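Long-range contacts in OBCA, Oxalate Biosynthetic Component A (Burkholderia glumae, PDB 4NNB), which belongs to the beta-keto acid cleavage enzyme family and joins a separate N-terminal domain to a TIM-barrel domain: residues Leu120-Asn125 and Lys169-Leu174; Glu206-Glu211 and Asp259-Met264. All blocks are in the same frame, centred on the assembly; numbering follows the deposited sequence.

In the fold
Read from the N terminus, the chain first lays down strand 5-10, which belongs to the main, largely parallel sheet, and then enters the N-terminal family region. There contact 1 closes a loop of 43 residues, bringing the turn after helix 117-121 against the junction of helices 161-170 and 172-180. Contact 2 opens only after contact 1 is complete, so the two loops follow in series and neither nest nor cross. Contact 2 closes a loop of 47 residues, rich in strand, and pairs helices 205-217 and 255-268 beside strand 222-229. The contacts lie on opposite sides of the chain's centre, with nearest atoms about 24 Å apart: contact 1 joins parts of the N-terminal region, contact 2 two neighbouring helices around the barrel.

Contact 1 (Leu120-Asn125 and Lys169-Leu174); sequences LAALSN and KESPAL
Glu-170 grips Ser-124 with both carboxylate oxygens, at a place where one helix junction meets the N-cap of another helix. Ser-124 N donates to Glu-170 OE2 over 2.8 Å in a nearly straight bond (171°), and Ser-124 OG donates to Glu-170 OE1 at 2.6 Å. Each oxygen uses its syn lone pair, so the carboxylate presents its forked end to one residue. The Glu-170 chain, extended beyond CG, spans the gap from the end of helix 161-170.

Beneath this polar clasp lies a small apolar layer. Leu-123 sends CD2 against Ser-171 CB (3.9 Å), while its CD1 meets Leu-174 CD2 at 3.6 Å, the two leucine side chains crossing at about a right angle. A water donates to both Ala-122 O and Glu-170 O, adding a bridge between the backbones.

The second shell fixes both ends. Ser-124 N-caps helix 125-137, where its OG accepts from Leu-127 N while donating to Glu-170 OE1, and Leu-123 packs on Ile-131 of that helix. Ser-171 stands between helices 161-170 and 172-180 and caps the latter: its OG, anti to the backbone N (chi1 177°), accepts from Leu-174 N at 3.2 Å.

Contact 2 (Glu206-Glu211 and Asp259-Met264); sequences EAITEE and DAIVPM
Thr-209 and Met-264 meet through two matching first torsions: Thr-209 OG1 and Met-264 CG each stand anti to their own carbonyl carbon, beside the backbone N. The methionine then runs extended to SD and bends at chi3 (-43°), which brings CE back to the threonine hydroxyl. Thr-209 OG1 and Met-264 CE come within 3.1 Å, a close approach of a methyl group to an oxygen. The polar partner of Thr-209 OG1 is Pro-205 O, one turn earlier in its own helix; the methionine methyl only packs against the oxygen. The threonine's other branch also takes part, with CG2 lying 3.9 Å from Met-264 CB, and the two side chains cross at about a right angle.

Beside this pair, Ile-208 and Ile-261 form an apolar contact. Ile-261 CD1 reaches Ile-208 CG2 at 3.8 Å, and the same CD1 lies 4.0 Å from Ile-208 CD1. One delta methyl thus touches both the short branch and the end of the long branch of the facing isoleucine, as the side chains cross obliquely.

The helical segments run in roughly the same direction, at 29°, with their axes 9.3 Å apart at closest approach. This is helix-helix packing on the outside of a TIM-type barrel: helix 205-217 leads into strand 222-229, whose Leu-225 touches both isoleucines and whose Thr-227 touches Ile-261. Toward the start of helix 205-217, Pro-205 adds contacts with Ala-260, Ile-261 and Met-264, and a salt bridge from Glu-210 to Arg-268 also ties helix 205-217 to helix 255-268.

Contact 1 (Leu120-Asn125 and Lys169-Leu174)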
loop_
_atom_site.group_PDB
_atom_site.type_symbol
_atom_site.label_atom_id
_atom_site.label_comp_id
_atom_site.label_asym_id
_atom_site.label_seq_id
_atom_site.Cartn_x
_atom_site.Cartn_y
_atom_site.Cartn_z
ATOM N N LEU A 120 -7.913 18.468 -19.136
ATOM C CA LEU A 120 -8.240 18.081 -17.772
ATOM C C LEU A 120 -8.642 19.309 -16.976
ATOM O O LEU A 120 -9.422 19.221 -16.029
ATOM C CB LEU A 120 -7.029 17.406 -17.110
ATOM C CG LEU A 120 -6.651 16.007 -17.609
ATOM C CD1 LEU A 120 -5.217 15.650 -17.209
ATOM C CD2 LEU A 120 -7.606 14.994 -17.037
ATOM N N ALA A 121 -8.101 20.455 -17.364
ATOM C CA ALA A 121 -8.360 21.696 -16.635
ATOM C C ALA A 121 -9.776 22.192 -16.898
ATOM O O ALA A 121 -10.293 23.036 -16.167
ATOM C CB ALA A 121 -7.333 22.762 -17.003
ATOM N N ALA A 122 -10.394 21.651 -17.945
ATOM C CA ALA A 122 -11.768 21.966 -18.312
ATOM C C ALA A 122 -12.775 21.300 -17.374
ATOM O O ALA A 122 -13.984 21.520 -17.490
ATOM C CB ALA A 122 -12.028 21.544 -19.754
ATOM N N LEU A 123 -12.279 20.489 -16.441
ATOM C CA LEU A 123 -13.161 19.712 -15.590
ATOM C C LEU A 123 -13.071 20.133 -14.134
ATOM O O LEU A 123 -12.132 20.815 -13.727
ATOM C CB LEU A 123 -12.824 18.224 -15.711
ATOM C CG LEU A 123 -12.682 17.736 -17.148
ATOM C CD1 LEU A 123 -12.136 16.320 -17.189
ATOM C CD2 LEU A 123 -14.039 17.800 -17.827
ATOM N N SER A 124 -14.057 19.706 -13.353
ATOM C CA SER A 124 -14.004 19.844 -11.910
ATOM C C SER A 124 -12.795 19.079 -11.387
ATOM O O SER A 124 -12.355 18.100 -12.010
ATOM C CB SER A 124 -15.260 19.259 -11.292
ATOM O OG SER A 124 -15.383 17.888 -11.612
ATOM N N ASN A 125 -12.259 19.519 -10.251
ATOM C CA ASN A 125 -11.121 18.839 -9.650
ATOM C C ASN A 125 -11.395 17.361 -9.437
ATOM O O ASN A 125 -10.542 16.524 -9.713
ATOM C CB ASN A 125 -10.710 19.502 -8.333
ATOM C CG ASN A 125 -9.929 20.779 -8.547
ATOM O OD1 ASN A 125 -9.491 21.074 -9.661
ATOM N ND2 ASN A 125 -9.736 21.543 -7.474
ATOM N N LYS A 169 -21.248 15.168 -19.454
ATOM C CA LYS A 169 -21.975 16.233 -18.763
ATOM C C LYS A 169 -21.156 17.515 -18.537
ATOM O O LYS A 169 -21.654 18.618 -18.772
ATOM C CB LYS A 169 -22.557 15.728 -17.440
ATOM C CG LYS A 169 -23.871 14.955 -17.573
ATOM C CD LYS A 169 -25.005 15.822 -18.151
ATOM C CE LYS A 169 -25.251 15.539 -19.636
ATOM N NZ LYS A 169 -25.926 16.679 -20.329
ATOM N N GLU A 170 -19.911 17.377 -18.079
ATOM C CA GLU A 170 -19.081 18.551 -17.801
ATOM C C GLU A 170 -18.518 19.216 -19.052
ATOM O O GLU A 170 -18.359 20.434 -19.095
ATOM C CB GLU A 170 -17.932 18.200 -16.843
ATOM C CG GLU A 170 -18.370 17.942 -15.408
ATOM C CD GLU A 170 -17.223 18.023 -14.413
ATOM O OE1 GLU A 170 -17.371 17.491 -13.290
ATOM O OE2 GLU A 170 -16.175 18.623 -14.744
ATOM N N SER A 171 -18.188 18.419 -20.060
ATOM C CA SER A 171 -17.503 18.953 -21.229
ATOM C C SER A 171 -17.683 18.044 -22.441
ATOM O O SER A 171 -16.839 17.187 -22.719
ATOM C CB SER A 171 -16.011 19.158 -20.937
ATOM O OG SER A 171 -15.326 19.618 -22.091
ATOM N N PRO A 172 -18.799 18.224 -23.165
ATOM C CA PRO A 172 -19.041 17.483 -24.405
ATOM C C PRO A 172 -17.879 17.637 -25.376
ATOM O O PRO A 172 -17.582 16.710 -26.129
ATOM C CB PRO A 172 -20.299 18.157 -24.973
ATOM C CG PRO A 172 -21.033 18.636 -23.764
ATOM C CD PRO A 172 -19.969 19.023 -22.754
ATOM N N ALA A 173 -17.226 18.796 -25.364
ATOM C CA ALA A 173 -16.122 19.036 -26.280
ATOM C C ALA A 173 -14.934 18.122 -25.960
ATOM O O ALA A 173 -14.193 17.717 -26.859
ATOM C CB ALA A 173 -15.700 20.501 -26.233
ATOM N N LEU A 174 -14.741 17.815 -24.677
ATOM C CA LEU A 174 -13.639 16.929 -24.297
ATOM C C LEU A 174 -13.910 15.527 -24.842
ATOM O O LEU A 174 -13.015 14.883 -25.398
ATOM C CB LEU A 174 -13.433 16.897 -22.774
ATOM C CG LEU A 174 -12.396 15.858 -22.315
ATOM C CD1 LEU A 174 -11.080 16.052 -23.060
ATOM C CD2 LEU A 174 -12.186 15.913 -20.805
HETATM O O HOH W 1 -16.069 22.476 -19.172
#

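Contact 2 (Glu206-Glu211 and Asp259-Met264)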
loop_
_atom_site.group_PDB
_atom_site.type_symbol
_atom_site.label_atom_id
_atom_site.label_comp_id
_atom_site.label_asym_id
_atom_site.label_seq_id
_atom_site.Cartn_x
_atom_site.Cartn_y
_atom_site.Cartn_z
ATOM N N GLU A 206 12.925 -10.234 -7.551
ATOM C CA GLU A 206 13.724 -9.290 -8.339
ATOM C C GLU A 206 13.200 -7.869 -8.202
ATOM O O GLU A 206 13.961 -6.934 -7.950
ATOM C CB GLU A 206 13.715 -9.680 -9.819
ATOM C CG GLU A 206 15.023 -9.388 -10.539
ATOM C CD GLU A 206 16.058 -10.471 -10.312
ATOM O OE1 GLU A 206 15.671 -11.601 -9.936
ATOM O OE2 GLU A 206 17.258 -10.196 -10.509
ATOM N N ALA A 207 11.895 -7.719 -8.370
ATOM C CA ALA A 207 11.252 -6.410 -8.286
ATOM C C ALA A 207 11.298 -5.859 -6.857
ATOM O O ALA A 207 11.538 -4.665 -6.649
ATOM C CB ALA A 207 9.809 -6.498 -8.803
ATOM N N ILE A 208 11.063 -6.728 -5.874
ATOM C CA ILE A 208 11.125 -6.312 -4.477
ATOM C C ILE A 208 12.528 -5.825 -4.124
ATOM O O ILE A 208 12.694 -4.792 -3.464
ATOM C CB ILE A 208 10.660 -7.456 -3.538
ATOM C CG1 ILE A 208 9.143 -7.614 -3.642
ATOM C CG2 ILE A 208 11.097 -7.209 -2.089
ATOM C CD1 ILE A 208 8.586 -8.872 -2.935
ATOM N N THR A 209 13.540 -6.561 -4.575
ATOM C CA THR A 209 14.924 -6.148 -4.358
ATOM C C THR A 209 15.187 -4.773 -4.970
ATOM O O THR A 209 15.753 -3.894 -4.319
ATOM C CB THR A 209 15.924 -7.169 -4.954
ATOM O OG1 THR A 209 15.789 -8.421 -4.272
ATOM C CG2 THR A 209 17.356 -6.679 -4.798
ATOM N N GLU A 210 14.771 -4.585 -6.214
ATOM C CA GLU A 210 15.061 -3.333 -6.917
ATOM C C GLU A 210 14.381 -2.148 -6.238
ATOM O O GLU A 210 14.998 -1.098 -6.050
ATOM C CB GLU A 210 14.662 -3.430 -8.395
ATOM C CG GLU A 210 14.876 -2.141 -9.189
ATOM C CD GLU A 210 16.346 -1.756 -9.282
ATOM O OE1 GLU A 210 17.206 -2.658 -9.174
ATOM O OE2 GLU A 210 16.641 -0.551 -9.465
ATOM N N GLU A 211 13.129 -2.330 -5.817
ATOM C CA GLU A 211 12.396 -1.252 -5.142
ATOM C C GLU A 211 12.976 -0.943 -3.768
ATOM O O GLU A 211 13.065 0.226 -3.369
ATOM C CB GLU A 211 10.890 -1.572 -5.051
ATOM C CG GLU A 211 10.072 -0.486 -4.377
ATOM C CD GLU A 211 10.067 0.829 -5.170
ATOM O OE1 GLU A 211 9.921 0.787 -6.410
ATOM O OE2 GLU A 211 10.206 1.899 -4.549
ATOM N N ASP A 259 14.652 -16.093 0.885
ATOM C CA ASP A 259 15.979 -16.686 0.675
ATOM C C ASP A 259 16.702 -15.989 -0.473
ATOM O O ASP A 259 17.935 -15.909 -0.495
ATOM C CB ASP A 259 15.854 -18.178 0.359
ATOM C CG ASP A 259 15.605 -19.019 1.598
ATOM O OD1 ASP A 259 15.683 -18.472 2.723
ATOM O OD2 ASP A 259 15.359 -20.230 1.432
ATOM N N ALA A 260 15.917 -15.475 -1.411
ATOM C CA ALA A 260 16.447 -14.722 -2.543
ATOM C C ALA A 260 16.615 -13.243 -2.183
ATOM O O ALA A 260 17.688 -12.661 -2.385
ATOM C CB ALA A 260 15.540 -14.884 -3.756
ATOM N N ILE A 261 15.566 -12.642 -1.621
ATOM C CA ILE A 261 15.573 -11.202 -1.339
ATOM C C ILE A 261 16.666 -10.757 -0.372
ATOM O O ILE A 261 17.380 -9.790 -0.649
ATOM C CB ILE A 261 14.189 -10.701 -0.841
ATOM C CG1 ILE A 261 13.150 -10.860 -1.950
ATOM C CG2 ILE A 261 14.265 -9.255 -0.384
ATOM C CD1 ILE A 261 11.700 -10.941 -1.463
ATOM N N VAL A 262 16.791 -11.439 0.763
ATOM C CA VAL A 262 17.746 -11.007 1.778
ATOM C C VAL A 262 19.183 -10.859 1.238
ATOM O O VAL A 262 19.771 -9.786 1.375
ATOM C CB VAL A 262 17.686 -11.868 3.069
ATOM C CG1 VAL A 262 18.813 -11.491 4.006
ATOM C CG2 VAL A 262 16.313 -11.696 3.758
ATOM N N PRO A 263 19.741 -11.907 0.600
ATOM C CA PRO A 263 21.106 -11.697 0.090
ATOM C C PRO A 263 21.173 -10.809 -1.164
ATOM O O PRO A 263 22.203 -10.164 -1.371
ATOM C CB PRO A 263 21.576 -13.116 -0.244
ATOM C CG PRO A 263 20.328 -13.856 -0.553
ATOM C CD PRO A 263 19.294 -13.297 0.399
ATOM N N MET A 264 20.121 -10.759 -1.977
ATOM C CA MET A 264 20.171 -9.902 -3.164
ATOM C C MET A 264 20.224 -8.435 -2.750
ATOM O O MET A 264 21.008 -7.652 -3.293
ATOM C CB MET A 264 19.019 -10.194 -4.136
ATOM C CG MET A 264 19.168 -11.542 -4.846
ATOM S SD MET A 264 17.934 -11.858 -6.124
ATOM C CE MET A 264 16.473 -11.293 -5.310
#